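Local coordinates for probable glutamine-binding lipoprotein GlnH (GLNBP) (Mycobacterium tuberculosis H37Rv, PDB 6H2T) that binds acidic amino acids, here glutamate, as an extracellular solute-binding lipoprotein, and probably reports their presence to protein kinase G signalling that controls glutamate metabolism, at residues Gly77-Ile82 with Val120-Ile125; Tyr139-Gln144 with Asp233-Val238; Asp210-Ala215 with Thr273-Ala278. All blocks are in the same frame, centred on the assembly; numbering follows the deposited sequence.

How the interactions relate
Each contact has a segment that touches the bound glutamate. Interaction 1 closes along the chain before the other two open, whereas the segments of interactions 2 and 3 alternate. Interaction 1 sets helix 78-91 against the loop after strand 118-119; interaction 2, about 9 Å away between centres, pairs strands 140-149 and 233-241 of the large mixed sheet, which probably run between the two lobes expected of this family. Interaction 3, its centre about 12 Å from that of interaction 2 and about 14 Å from that of interaction 1, joins helix 211-220 to the loop after helix 263-271. Tyr-139 and Gln-234 bond to interaction 1 (Asp-79, Ser-124), Tyr-236 to interaction 3 (Asp-210, Thr-212).

Interaction 1 (Gly77-Ile82 with Val120-Ile125). With GLU (glutamic acid), chain B.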
loop_
_atom_site.group_PDB
_atom_site.type_symbol
_atom_site.label_atom_id
_atom_site.label_comp_id
_atom_site.label_asym_id
_atom_site.label_seq_id
_atom_site.Cartn_x
_atom_site.Cartn_y
_atom_site.Cartn_z
ATOM N N GLY A 77 2.739 3.271 11.941
ATOM C CA GLY A 77 1.746 3.523 10.914
ATOM C C GLY A 77 0.708 2.412 10.832
ATOM O O GLY A 77 0.826 1.355 11.448
ATOM N N PHE A 78 -0.310 2.678 10.008
ATOM C CA PHE A 78 -1.443 1.757 9.870
ATOM C C PHE A 78 -0.993 0.376 9.392
ATOM O O PHE A 78 -1.443 -0.645 9.925
ATOM C CB PHE A 78 -2.474 2.369 8.913
ATOM C CG PHE A 78 -3.754 1.577 8.775
ATOM C CD1 PHE A 78 -4.826 1.810 9.630
ATOM C CD2 PHE A 78 -3.899 0.638 7.747
ATOM C CE1 PHE A 78 -6.018 1.098 9.491
ATOM C CE2 PHE A 78 -5.092 -0.068 7.595
ATOM C CZ PHE A 78 -6.142 0.160 8.460
ATOM N N ASP A 79 -0.118 0.320 8.377
ATOM C CA ASP A 79 0.360 -0.975 7.881
ATOM C C ASP A 79 1.203 -1.691 8.929
ATOM O O ASP A 79 1.123 -2.919 9.068
ATOM C CB ASP A 79 1.171 -0.791 6.594
ATOM C CG ASP A 79 0.303 -0.689 5.345
ATOM O OD1 ASP A 79 -0.889 -1.100 5.376
ATOM O OD2 ASP A 79 0.833 -0.216 4.306
ATOM N N VAL A 80 2.018 -0.938 9.676
ATOM C CA VAL A 80 2.792 -1.525 10.764
ATOM C C VAL A 80 1.860 -2.158 11.787
ATOM O O VAL A 80 2.107 -3.265 12.269
ATOM C CB VAL A 80 3.695 -0.458 11.409
ATOM C CG1 VAL A 80 4.470 -1.052 12.600
ATOM C CG2 VAL A 80 4.648 0.118 10.363
ATOM N N ASP A 81 0.763 -1.477 12.113
ATOM C CA ASP A 81 -0.147 -2.000 13.126
ATOM C C ASP A 81 -0.938 -3.194 12.605
ATOM O O ASP A 81 -1.227 -4.119 13.371
ATOM C CB ASP A 81 -1.083 -0.892 13.616
ATOM C CG ASP A 81 -0.368 0.109 14.522
ATOM O OD1 ASP A 81 0.731 -0.224 15.016
ATOM O OD2 ASP A 81 -0.905 1.213 14.745
ATOM N N ILE A 82 -1.313 -3.192 11.319
ATOM C CA ILE A 82 -1.953 -4.374 10.730
ATOM C C ILE A 82 -1.034 -5.585 10.852
ATOM O O ILE A 82 -1.447 -6.666 11.289
ATOM C CB ILE A 82 -2.334 -4.104 9.260
ATOM C CG1 ILE A 82 -3.465 -3.067 9.190
ATOM C CG2 ILE A 82 -2.712 -5.421 8.530
ATOM C CD1 ILE A 82 -4.841 -3.621 9.546
ATOM N N VAL A 120 3.198 -5.927 4.133
ATOM C CA VAL A 120 2.101 -5.029 4.464
ATOM C C VAL A 120 2.607 -3.641 4.095
ATOM O O VAL A 120 3.273 -2.972 4.886
ATOM C CB VAL A 120 1.672 -5.113 5.930
ATOM C CG1 VAL A 120 0.317 -4.417 6.116
ATOM C CG2 VAL A 120 1.590 -6.596 6.399
ATOM N N LYS A 121 2.334 -3.228 2.853
ATOM C CA LYS A 121 2.882 -1.984 2.315
ATOM C C LYS A 121 1.955 -1.524 1.190
ATOM O O LYS A 121 2.296 -1.643 0.007
ATOM C CB LYS A 121 4.316 -2.167 1.813
ATOM C CG LYS A 121 5.060 -0.850 1.608
ATOM C CD LYS A 121 6.168 -0.991 0.567
ATOM C CE LYS A 121 6.911 0.322 0.394
ATOM N NZ LYS A 121 6.013 1.417 -0.109
ATOM N N THR A 122 0.794 -1.008 1.611
ATOM C CA THR A 122 -0.283 -0.505 0.763
ATOM C C THR A 122 -0.424 -1.293 -0.534
ATOM O O THR A 122 -0.532 -0.701 -1.610
ATOM C CB THR A 122 -0.085 0.994 0.457
ATOM O OG1 THR A 122 1.186 1.223 -0.189
ATOM C CG2 THR A 122 -0.148 1.814 1.746
ATOM N N MET A 123 -0.466 -2.620 -0.454
ATOM C CA MET A 123 -0.262 -3.437 -1.650
ATOM C C MET A 123 -1.595 -3.743 -2.322
ATOM O O MET A 123 -2.347 -4.617 -1.881
ATOM C CB MET A 123 0.486 -4.719 -1.307
ATOM C CG MET A 123 1.026 -5.385 -2.554
ATOM S SD MET A 123 2.171 -6.700 -2.139
ATOM C CE MET A 123 2.648 -7.255 -3.772
ATOM N N SER A 124 -1.867 -3.049 -3.427
ATOM C CA SER A 124 -3.092 -3.296 -4.179
ATOM C C SER A 124 -3.143 -4.723 -4.714
ATOM O O SER A 124 -2.168 -5.231 -5.285
ATOM C CB SER A 124 -3.212 -2.298 -5.326
ATOM O OG SER A 124 -3.429 -1.006 -4.781
ATOM N N ILE A 125 -4.294 -5.365 -4.529
ATOM C CA ILE A 125 -4.533 -6.712 -5.041
ATOM C C ILE A 125 -4.947 -6.602 -6.504
ATOM O O ILE A 125 -5.966 -5.980 -6.820
ATOM C CB ILE A 125 -5.627 -7.423 -4.233
ATOM C CG1 ILE A 125 -5.259 -7.467 -2.747
ATOM C CG2 ILE A 125 -5.890 -8.823 -4.808
ATOM C CD1 ILE A 125 -6.459 -7.706 -1.832
HETATM N N GLU B . -1.355 0.786 -3.756
HETATM C CA GLU B . -0.734 0.965 -5.077
HETATM C C GLU B . 0.175 -0.218 -5.406
HETATM O O GLU B . 1.095 -0.136 -6.228
HETATM C CB GLU B . 0.057 2.289 -5.144
HETATM C CG GLU B . 0.723 2.729 -3.841
HETATM C CD GLU B . 1.838 1.800 -3.393
HETATM O OE1 GLU B . 3.022 2.227 -3.353
HETATM O OE2 GLU B . 1.524 0.647 -3.042
HETATM O OXT GLU B . -0.025 -1.291 -4.829
#
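Asp-79, in the first turn of helix 78-91, reaches the loop Val-120 to Ile-125 that carries part of the glutamate site in this type 2 periplasmic-binding fold. The Asp-79 side chain can be followed outward. Its CB lies 3.5 Å from Val-120 O, a carbonyl oxygen that the contact buries and that has no hydrogen-bond partner in the model. With chi1 at -83°, CG swings away from the residue's own carbonyl and projects the carboxylate toward the loop. Of its two oxygens, OD1 passes the methyl CG1 of Val-120 and takes a hydrogen bond from the hydroxyl of Tyr-139. OD2 passes Lys-121 CA at 3.4 Å and accepts the backbone N-H of Thr-122, with 2.8 Å between Thr-122 N and Asp-79 OD2; the N-H...O angle is 155°, and the donor comes to the syn side, 30° out of the carboxylate plane. The same OD2 also approaches the methyl CG2 of Thr-122. Two bonds to different parts of the chain thus fix the rotation of the buried carboxylate.

Val-120 lies against the helix backbone, its CG1 3.4 Å from Asp-79 O, and at about a right angle to Ile-82, whose CG2 meets Val-120 CG1 at 4.0 Å. The contact is small, burying 204 Å² in all. While Asp-79 holds the N-H of Thr-122, the carbonyl O of Thr-122 accepts from the glutamate amino N and its hydroxyl donates to the side-chain carboxylate. Ser-124 adds a second pair, since its backbone N donates to OXT of the glutamate while its OG, itself bonded to Gln-234, accepts from the ligand amino group. This is consistent with Asp-79 being a second-shell residue that positions Thr-122, whose OG1 ends 2.9 Å from the glutamate OE2.

Interaction 2 (Tyr139-Gln144 with Asp233-Val238); sequences YLDANQ and DQPYGV. With GLU (glutamic acid), chain B.
Tyr-236 packs its CB over one face of the Tyr-139 ring, 3.8 Å from the centroid and 23° off the normal, a CH-pi contact at the close end of this antiparallel strand pair. The two rings are oblique to each other. A chi1 of 71° turns the Tyr-139 ring across the partner strand, so that Gly-237 C and Val-238 N lie at its edge. Leu-140 runs alongside Tyr-236, while Ala-142 CB comes obliquely to the phenol end, 3.9 Å from Tyr-236 OH. The backbones are joined by Tyr-139 N to Tyr-236 O at 2.9 Å, Tyr-236 N to Leu-140 O at 2.8 Å, and a reciprocal pair between Ala-142 and Gln-234; in both of the latter the donor stands 41-42° out of the acceptor's carbonyl plane, although the Ala-142 N-H points nearly straight at Gln-234 O.

The solvent side holds Asp-141 and Asp-233, with Asn-143 partly exposed. A water accepts from Asn-143 ND2 and, 2.7 Å from Asp-233 OD1, can donate to it. At the Gln-144 end another water joins Gln-144 OE1 to Gln-234 NE2. Asn-143 OD1 also bonds to Ala-232 N, and Gln-144 NE2 to Ser-208. Toward the ligand, Tyr-236 OH bonds to Asp-210 and Gln-234 OE1 to Thr-172. Asp-141 OD1 and Asp-233 OD1, only 2.6 Å apart, imply that one carboxyl group of this pair probably holds a proton.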
loop_
_atom_site.group_PDB
_atom_site.type_symbol
_atom_site.label_atom_id
_atom_site.label_comp_id
_atom_site.label_asym_id
_atom_site.label_seq_id
_atom_site.Cartn_x
_atom_site.Cartn_y
_atom_site.Cartn_z
ATOM N N TYR A 139 -7.969 -5.363 3.405
ATOM C CA TYR A 139 -7.989 -4.748 4.727
ATOM C C TYR A 139 -8.151 -3.230 4.685
ATOM O O TYR A 139 -8.381 -2.617 5.735
ATOM C CB TYR A 139 -6.730 -5.138 5.537
ATOM C CG TYR A 139 -5.433 -4.518 5.054
ATOM C CD1 TYR A 139 -5.031 -3.258 5.503
ATOM C CD2 TYR A 139 -4.595 -5.204 4.179
ATOM C CE1 TYR A 139 -3.834 -2.672 5.056
ATOM C CE2 TYR A 139 -3.393 -4.634 3.736
ATOM C CZ TYR A 139 -3.027 -3.367 4.172
ATOM O OH TYR A 139 -1.843 -2.809 3.724
ATOM N N LEU A 140 -8.090 -2.616 3.503
ATOM C CA LEU A 140 -8.388 -1.196 3.350
ATOM C C LEU A 140 -8.620 -0.952 1.873
ATOM O O LEU A 140 -7.908 -1.514 1.043
ATOM C CB LEU A 140 -7.231 -0.309 3.853
ATOM C CG LEU A 140 -7.522 1.189 3.957
ATOM C CD1 LEU A 140 -8.508 1.498 5.084
ATOM C CD2 LEU A 140 -6.219 1.923 4.203
ATOM N N ASP A 141 -9.607 -0.124 1.540
ATOM C CA ASP A 141 -9.914 0.151 0.140
ATOM C C ASP A 141 -9.646 1.626 -0.146
ATOM O O ASP A 141 -10.338 2.495 0.386
ATOM C CB ASP A 141 -11.362 -0.213 -0.180
ATOM C CG ASP A 141 -11.663 -0.103 -1.657
ATOM O OD1 ASP A 141 -10.777 -0.464 -2.464
ATOM O OD2 ASP A 141 -12.774 0.346 -2.012
ATOM N N ALA A 142 -8.665 1.912 -0.998
ATOM C CA ALA A 142 -8.315 3.287 -1.339
ATOM C C ALA A 142 -8.648 3.564 -2.806
ATOM O O ALA A 142 -9.093 2.685 -3.544
ATOM C CB ALA A 142 -6.838 3.547 -1.049
ATOM N N ASN A 143 -8.441 4.814 -3.231
ATOM C CA ASN A 143 -8.633 5.158 -4.633
ATOM C C ASN A 143 -7.604 6.191 -5.060
ATOM O O ASN A 143 -7.280 7.110 -4.306
ATOM C CB ASN A 143 -10.040 5.685 -4.903
ATOM C CG ASN A 143 -10.547 5.271 -6.270
ATOM O OD1 ASN A 143 -10.042 5.740 -7.289
ATOM N ND2 ASN A 143 -11.528 4.363 -6.302
ATOM N N GLN A 144 -7.090 6.024 -6.274
ATOM C CA GLN A 144 -6.052 6.912 -6.775
ATOM C C GLN A 144 -6.615 8.300 -7.036
ATOM O O GLN A 144 -7.658 8.439 -7.675
ATOM C CB GLN A 144 -5.469 6.346 -8.067
ATOM C CG GLN A 144 -4.364 7.233 -8.606
ATOM C CD GLN A 144 -3.508 6.513 -9.616
ATOM O OE1 GLN A 144 -3.627 5.305 -9.791
ATOM N NE2 GLN A 144 -2.659 7.260 -10.313
ATOM N N ASP A 233 -9.507 2.062 -8.384
ATOM C CA ASP A 233 -9.654 1.405 -7.091
ATOM C C ASP A 233 -8.353 0.737 -6.660
ATOM O O ASP A 233 -7.616 0.187 -7.482
ATOM C CB ASP A 233 -10.764 0.358 -7.161
ATOM C CG ASP A 233 -10.965 -0.357 -5.844
ATOM O OD1 ASP A 233 -11.224 0.348 -4.848
ATOM O OD2 ASP A 233 -10.874 -1.606 -5.804
ATOM N N GLN A 234 -8.082 0.770 -5.353
ATOM C CA GLN A 234 -6.865 0.188 -4.787
ATOM C C GLN A 234 -7.213 -0.625 -3.552
ATOM O O GLN A 234 -7.154 -0.117 -2.418
ATOM C CB GLN A 234 -5.842 1.270 -4.437
ATOM C CG GLN A 234 -5.616 2.299 -5.521
ATOM C CD GLN A 234 -4.878 1.750 -6.738
ATOM O OE1 GLN A 234 -4.049 0.832 -6.642
ATOM N NE2 GLN A 234 -5.160 2.329 -7.884
ATOM N N PRO A 235 -7.558 -1.898 -3.720
ATOM C CA PRO A 235 -7.884 -2.720 -2.549
ATOM C C PRO A 235 -6.638 -3.359 -1.956
ATOM O O PRO A 235 -5.999 -4.197 -2.604
ATOM C CB PRO A 235 -8.853 -3.764 -3.117
ATOM C CG PRO A 235 -8.407 -3.933 -4.569
ATOM C CD PRO A 235 -7.754 -2.620 -4.991
ATOM N N TYR A 236 -6.291 -2.975 -0.725
ATOM C CA TYR A 236 -5.043 -3.418 -0.108
ATOM C C TYR A 236 -5.173 -4.840 0.407
ATOM O O TYR A 236 -6.132 -5.168 1.116
ATOM C CB TYR A 236 -4.661 -2.538 1.078
ATOM C CG TYR A 236 -4.257 -1.125 0.752
ATOM C CD1 TYR A 236 -4.183 -0.669 -0.564
ATOM C CD2 TYR A 236 -3.948 -0.245 1.772
ATOM C CE1 TYR A 236 -3.815 0.648 -0.843
ATOM C CE2 TYR A 236 -3.573 1.057 1.502
ATOM C CZ TYR A 236 -3.507 1.491 0.204
ATOM O OH TYR A 236 -3.125 2.789 -0.040
ATOM N N GLY A 237 -4.163 -5.658 0.128
ATOM C CA GLY A 237 -4.080 -6.976 0.717
ATOM C C GLY A 237 -2.715 -7.167 1.345
ATOM O O GLY A 237 -1.754 -6.478 1.014
ATOM N N VAL A 238 -2.652 -8.097 2.289
ATOM C CA VAL A 238 -1.361 -8.569 2.786
ATOM C C VAL A 238 -0.775 -9.506 1.739
ATOM O O VAL A 238 -1.416 -10.485 1.342
ATOM C CB VAL A 238 -1.521 -9.276 4.139
ATOM C CG1 VAL A 238 -0.182 -9.833 4.613
ATOM C CG2 VAL A 238 -2.113 -8.312 5.179
HETATM N N GLU B . -1.355 0.786 -3.756
HETATM C CA GLU B . -0.734 0.965 -5.077
HETATM C C GLU B . 0.175 -0.218 -5.406
HETATM O O GLU B . 1.095 -0.136 -6.228
HETATM C CB GLU B . 0.057 2.289 -5.144
HETATM C CG GLU B . 0.723 2.729 -3.841
HETATM C CD GLU B . 1.838 1.800 -3.393
HETATM O OE1 GLU B . 3.022 2.227 -3.353
HETATM O OE2 GLU B . 1.524 0.647 -3.042
HETATM O OXT GLU B . -0.025 -1.291 -4.829
HETATM O O HOH W 1 -0.229 -4.308 1.887
HETATM O O HOH W 2 -12.447 2.752 -4.328
HETATM O O HOH W 3 -3.943 2.331 -10.435
#

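Interaction 3 (Asp210-Ala215 with Thr273-Ala278); sequences DDTILA and TVLGPA. With GLU (glutamic acid), chain B.
Leu-275, with chi1 at -71°, swings CG away from its own carbonyl, which carries its two methyls to the Thr-212/Ala-215 side of helix 211-220. In Val-274, at chi1 66°, CG1 sits in the gap between the two main-chain neighbours, and that methyl reaches the same helix. Both converge on Ala-215: its CB is 3.6 Å from Val-274 CG1 and equally far from Leu-275 CD2. The other branch of Leu-275, CD1, meets Thr-212 CG2 at 3.7 Å, their side chains crossing at a slant, and CD2 also comes near Asp-211 O. One leucine fork therefore spans one turn of the helix, from Thr-212 to Ala-215.

The evidence is of apolar contact alone; no hydrogen bond passes between the segments, and 191 Å² is buried. The contact joins helix 211-220 to the 3-10 turn that follows helix 263-271, with Tyr-268 of that helix also touching Leu-275. Away from this patch, the start of helix 211-220 serves the ligand: Asp-210 OD2 accepts from the glutamate amino N at 2.7 Å, and Ile-213 CD1 lies 3.5 Å from the ligand CG. The hydroxyl of Thr-212 bonds to that of Tyr-236. Thr-212 thus divides its branches by chemistry, its methyl packing on Leu-275 and its hydroxyl joining the polar network beside the amino group, where the negative carboxylate of Asp-210 probably balances the ligand's ammonium charge.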
loop_
_atom_site.group_PDB
_atom_site.type_symbol
_atom_site.label_atom_id
_atom_site.label_comp_id
_atom_site.label_asym_id
_atom_site.label_seq_id
_atom_site.Cartn_x
_atom_site.Cartn_y
_atom_site.Cartn_z
ATOM N N ASP A 210 -2.702 6.542 -4.379
ATOM C CA ASP A 210 -3.783 6.264 -3.437
ATOM C C ASP A 210 -4.078 7.476 -2.564
ATOM O O ASP A 210 -3.159 8.063 -1.980
ATOM C CB ASP A 210 -3.383 5.104 -2.523
ATOM C CG ASP A 210 -2.934 3.869 -3.277
ATOM O OD1 ASP A 210 -2.991 3.839 -4.522
ATOM O OD2 ASP A 210 -2.505 2.919 -2.586
ATOM N N ASP A 211 -5.371 7.805 -2.420
ATOM C CA ASP A 211 -5.726 8.979 -1.624
ATOM C C ASP A 211 -5.307 8.822 -0.170
ATOM O O ASP A 211 -5.017 9.819 0.501
ATOM C CB ASP A 211 -7.229 9.294 -1.746
ATOM C CG ASP A 211 -8.170 8.123 -1.362
ATOM O OD1 ASP A 211 -7.754 6.969 -1.109
ATOM O OD2 ASP A 211 -9.394 8.397 -1.322
ATOM N N THR A 212 -5.253 7.582 0.321
ATOM C CA THR A 212 -4.685 7.277 1.637
ATOM C C THR A 212 -3.258 7.797 1.771
ATOM O O THR A 212 -2.920 8.491 2.739
ATOM C CB THR A 212 -4.686 5.761 1.816
ATOM O OG1 THR A 212 -4.253 5.193 0.573
ATOM C CG2 THR A 212 -6.089 5.256 2.152
ATOM N N ILE A 213 -2.387 7.418 0.825
ATOM C CA ILE A 213 -1.000 7.882 0.855
ATOM C C ILE A 213 -0.929 9.395 0.671
ATOM O O ILE A 213 -0.152 10.080 1.357
ATOM C CB ILE A 213 -0.184 7.137 -0.218
ATOM C CG1 ILE A 213 -0.084 5.648 0.139
ATOM C CG2 ILE A 213 1.206 7.792 -0.427
ATOM C CD1 ILE A 213 0.412 4.782 -1.018
ATOM N N LEU A 214 -1.723 9.941 -0.258
ATOM C CA LEU A 214 -1.732 11.390 -0.466
ATOM C C LEU A 214 -2.123 12.124 0.805
ATOM O O LEU A 214 -1.555 13.173 1.112
ATOM C CB LEU A 214 -2.685 11.781 -1.596
ATOM C CG LEU A 214 -2.359 11.190 -2.970
ATOM C CD1 LEU A 214 -3.393 11.709 -3.965
ATOM C CD2 LEU A 214 -0.962 11.564 -3.417
ATOM N N ALA A 215 -3.099 11.594 1.553
ATOM C CA ALA A 215 -3.480 12.240 2.809
ATOM C C ALA A 215 -2.315 12.272 3.793
ATOM O O ALA A 215 -2.166 13.230 4.557
ATOM C CB ALA A 215 -4.685 11.524 3.413
ATOM N N THR A 273 -8.034 9.500 10.353
ATOM C CA THR A 273 -9.165 10.420 10.444
ATOM C C THR A 273 -9.013 11.629 9.524
ATOM O O THR A 273 -9.999 12.334 9.286
ATOM C CB THR A 273 -9.391 10.892 11.888
ATOM O OG1 THR A 273 -8.230 11.575 12.375
ATOM C CG2 THR A 273 -9.709 9.716 12.789
ATOM N N VAL A 274 -7.817 11.873 8.985
ATOM C CA VAL A 274 -7.680 12.889 7.944
ATOM C C VAL A 274 -8.597 12.582 6.761
ATOM O O VAL A 274 -9.015 13.494 6.036
ATOM C CB VAL A 274 -6.201 12.999 7.511
ATOM C CG1 VAL A 274 -5.749 11.714 6.823
ATOM C CG2 VAL A 274 -5.988 14.208 6.624
ATOM N N LEU A 275 -8.943 11.308 6.559
ATOM C CA LEU A 275 -9.792 10.900 5.449
ATOM C C LEU A 275 -11.277 10.965 5.778
ATOM O O LEU A 275 -12.103 10.688 4.903
ATOM C CB LEU A 275 -9.419 9.486 4.999
ATOM C CG LEU A 275 -8.063 9.432 4.285
ATOM C CD1 LEU A 275 -7.705 8.004 3.945
ATOM C CD2 LEU A 275 -8.085 10.303 3.032
ATOM N N GLY A 276 -11.638 11.326 7.003
ATOM C CA GLY A 276 -13.026 11.390 7.380
ATOM C C GLY A 276 -13.390 10.315 8.379
ATOM O O GLY A 276 -12.551 9.511 8.803
ATOM N N PRO A 277 -14.666 10.287 8.765
ATOM C CA PRO A 277 -15.125 9.290 9.739
ATOM C C PRO A 277 -14.866 7.877 9.241
ATOM O O PRO A 277 -14.888 7.605 8.041
ATOM C CB PRO A 277 -16.631 9.571 9.856
ATOM C CG PRO A 277 -16.830 10.940 9.261
ATOM C CD PRO A 277 -15.773 11.080 8.213
ATOM N N ALA A 278 -14.615 6.980 10.188
ATOM C CA ALA A 278 -14.315 5.598 9.851
ATOM C C ALA A 278 -15.478 4.978 9.084
ATOM O O ALA A 278 -16.634 5.092 9.518
ATOM C CB ALA A 278 -14.030 4.794 11.119
HETATM N N GLU B . -1.355 0.786 -3.756
HETATM C CA GLU B . -0.734 0.965 -5.077
HETATM C C GLU B . 0.175 -0.218 -5.406
HETATM O O GLU B . 1.095 -0.136 -6.228
HETATM C CB GLU B . 0.057 2.289 -5.144
HETATM C CG GLU B . 0.723 2.729 -3.841
HETATM C CD GLU B . 1.838 1.800 -3.393
HETATM O OE1 GLU B . 3.022 2.227 -3.353
HETATM O OE2 GLU B . 1.524 0.647 -3.042
HETATM O OXT GLU B . -0.025 -1.291 -4.829
#